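Local coordinates for protein transcriptional regulator (Vibrio vulnificus, PDB 4IVN) that probably represses transcription of the nan genes for sialic acid catabolism by binding DNA, and binds N-acetylmannosamine 6-phosphate in its isomerase-like sugar-phosphate domain, at residues S206-N209 with P214-S217. Sequence-based numbering, arbitrary orientation.
Sequences SLTN and PLSS
Leu215 carries nearly all of this buried contact, laying its branched end against Ser206 and reaching Thr208 with one methyl. Its CG stands anti to the backbone N (chi1 -175°), which carries the two methyls out from the loop toward strand 204-208. CG of Leu215 approaches OG of Ser206 to 3.2 Å, a tight meeting of a methine with a hydroxyl. CD2 of Leu215 lies alongside the same serine, 3.4 Å from OG of Ser206, whereas CD1 of Leu215 stays farther from that oxygen. The Ser206 hydroxyl, turned beside its own backbone N (chi1 -75°), is hydrogen-bonded to Ser219 OG; that Ser219 hydroxyl is also hydrogen-bonded to Leu215 O, so it links loop and strand. Strand 204-208 belongs to the five-stranded parallel sheet of the SIS domain, flanked by strands 176-181 and 221-224; Leu215 lies between this sheet and helix 188-199, touching Ala180 on strand 176-181 and Ala194 on the helix. Toward the strand's end, CG2 of Thr208 meets CD2 of Leu215 more loosely, at 4.4 Å, while Thr208 OG1 is hydrogen-bonded to Ile210 O. A bound N-acetylmannosamine 6-phosphate lies about 7 Å from the Leu215 side chain.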
ATOM      1  N   SER A 206       4.802   2.812  16.940  1.00 32.33           N
ATOM      2  CA  SER A 206       3.814   1.878  16.406  1.00 34.46           C
ATOM      3  C   SER A 206       2.874   2.598  15.480  1.00 35.82           C
ATOM      4  O   SER A 206       2.429   3.711  15.796  1.00 29.64           O
ATOM      5  CB  SER A 206       2.992   1.293  17.545  1.00 34.89           C
ATOM      6  OG  SER A 206       3.867   0.385  18.145  1.00 42.02           O
ATOM      7  N   LEU A 207       2.564   1.935  14.367  1.00 31.44           N
ATOM      8  CA  LEU A 207       1.543   2.452  13.461  1.00 32.99           C
ATOM      9  C   LEU A 207       0.390   1.492  13.425  1.00 33.08           C
ATOM     10  O   LEU A 207       0.542   0.420  12.857  1.00 31.37           O
ATOM     11  CB  LEU A 207       2.087   2.557  12.070  1.00 33.46           C
ATOM     12  CG  LEU A 207       3.278   3.475  11.805  1.00 36.75           C
ATOM     13  CD1 LEU A 207       3.473   3.631  10.289  1.00 37.87           C
ATOM     14  CD2 LEU A 207       3.071   4.883  12.425  1.00 36.79           C
ATOM     15  N   THR A 208      -0.769   1.836  14.036  1.00 33.65           N
ATOM     16  CA  THR A 208      -1.835   0.807  14.247  1.00 32.07           C
ATOM     17  C   THR A 208      -3.150   1.465  13.911  1.00 32.35           C
ATOM     18  O   THR A 208      -3.180   2.612  13.440  1.00 31.69           O
ATOM     19  CB  THR A 208      -1.988   0.468  15.767  1.00 39.50           C
ATOM     20  OG1 THR A 208      -2.504   1.661  16.420  1.00 38.53           O
ATOM     21  CG2 THR A 208      -0.691   0.206  16.332  1.00 38.41           C
ATOM     22  N   ASN A 209      -4.236   0.732  14.128  1.00 29.32           N
ATOM     23  CA  ASN A 209      -5.571   1.296  13.977  1.00 28.54           C
ATOM     24  C   ASN A 209      -6.346   1.087  15.266  1.00 32.85           C
ATOM     25  O   ASN A 209      -7.572   1.058  15.253  1.00 33.31           O
ATOM     26  CB  ASN A 209      -6.345   0.528  12.826  1.00 28.95           C
ATOM     27  CG  ASN A 209      -5.733   0.752  11.451  1.00 32.49           C
ATOM     28  OD1 ASN A 209      -6.344   1.395  10.584  1.00 32.62           O
ATOM     29  ND2 ASN A 209      -4.609   0.149  11.203  1.00 25.74           N
ATOM     30  N   PRO A 214      -1.677  -4.807  23.136  1.00 36.80           N
ATOM     31  CA  PRO A 214      -0.398  -5.305  23.689  1.00 37.15           C
ATOM     32  C   PRO A 214       0.820  -4.476  23.215  1.00 35.29           C
ATOM     33  O   PRO A 214       1.842  -4.263  23.950  1.00 33.57           O
ATOM     34  CB  PRO A 214      -0.320  -6.705  23.081  1.00 35.96           C
ATOM     35  CG  PRO A 214      -1.762  -7.163  22.968  1.00 38.66           C
ATOM     36  CD  PRO A 214      -2.568  -5.913  22.685  1.00 36.72           C
ATOM     37  N   LEU A 215       0.761  -4.062  21.956  1.00 35.02           N
ATOM     38  CA  LEU A 215       1.831  -3.265  21.366  1.00 33.68           C
ATOM     39  C   LEU A 215       1.968  -1.887  21.997  1.00 35.35           C
ATOM     40  O   LEU A 215       3.083  -1.323  22.145  1.00 37.01           O
ATOM     41  CB  LEU A 215       1.694  -3.245  19.802  1.00 31.71           C
ATOM     42  CG  LEU A 215       2.803  -2.549  18.961  1.00 32.73           C
ATOM     43  CD1 LEU A 215       4.142  -3.234  19.179  1.00 34.91           C
ATOM     44  CD2 LEU A 215       2.490  -2.620  17.422  1.00 26.48           C
ATOM     45  N   SER A 216       0.858  -1.279  22.434  1.00 39.82           N
ATOM     46  CA  SER A 216       1.040   0.074  23.016  1.00 43.87           C
ATOM     47  C   SER A 216       1.912   0.129  24.251  1.00 42.67           C
ATOM     48  O   SER A 216       2.616   1.099  24.451  1.00 44.91           O
ATOM     49  CB  SER A 216      -0.281   0.842  23.188  1.00 43.28           C
ATOM     50  OG  SER A 216      -1.156  -0.000  23.818  1.00 43.21           O
ATOM     51  N   SER A 217       1.998  -0.931  25.029  1.00 40.28           N
ATOM     52  CA  SER A 217       2.840  -0.842  26.168  1.00 40.42           C
ATOM     53  C   SER A 217       4.297  -1.167  25.758  1.00 44.89           C
ATOM     54  O   SER A 217       5.160  -1.246  26.596  1.00 44.04           O
ATOM     55  CB  SER A 217       2.325  -1.812  27.270  1.00 48.70           C
ATOM     56  OG  SER A 217       2.797  -3.120  26.975  1.00 54.10           O
TER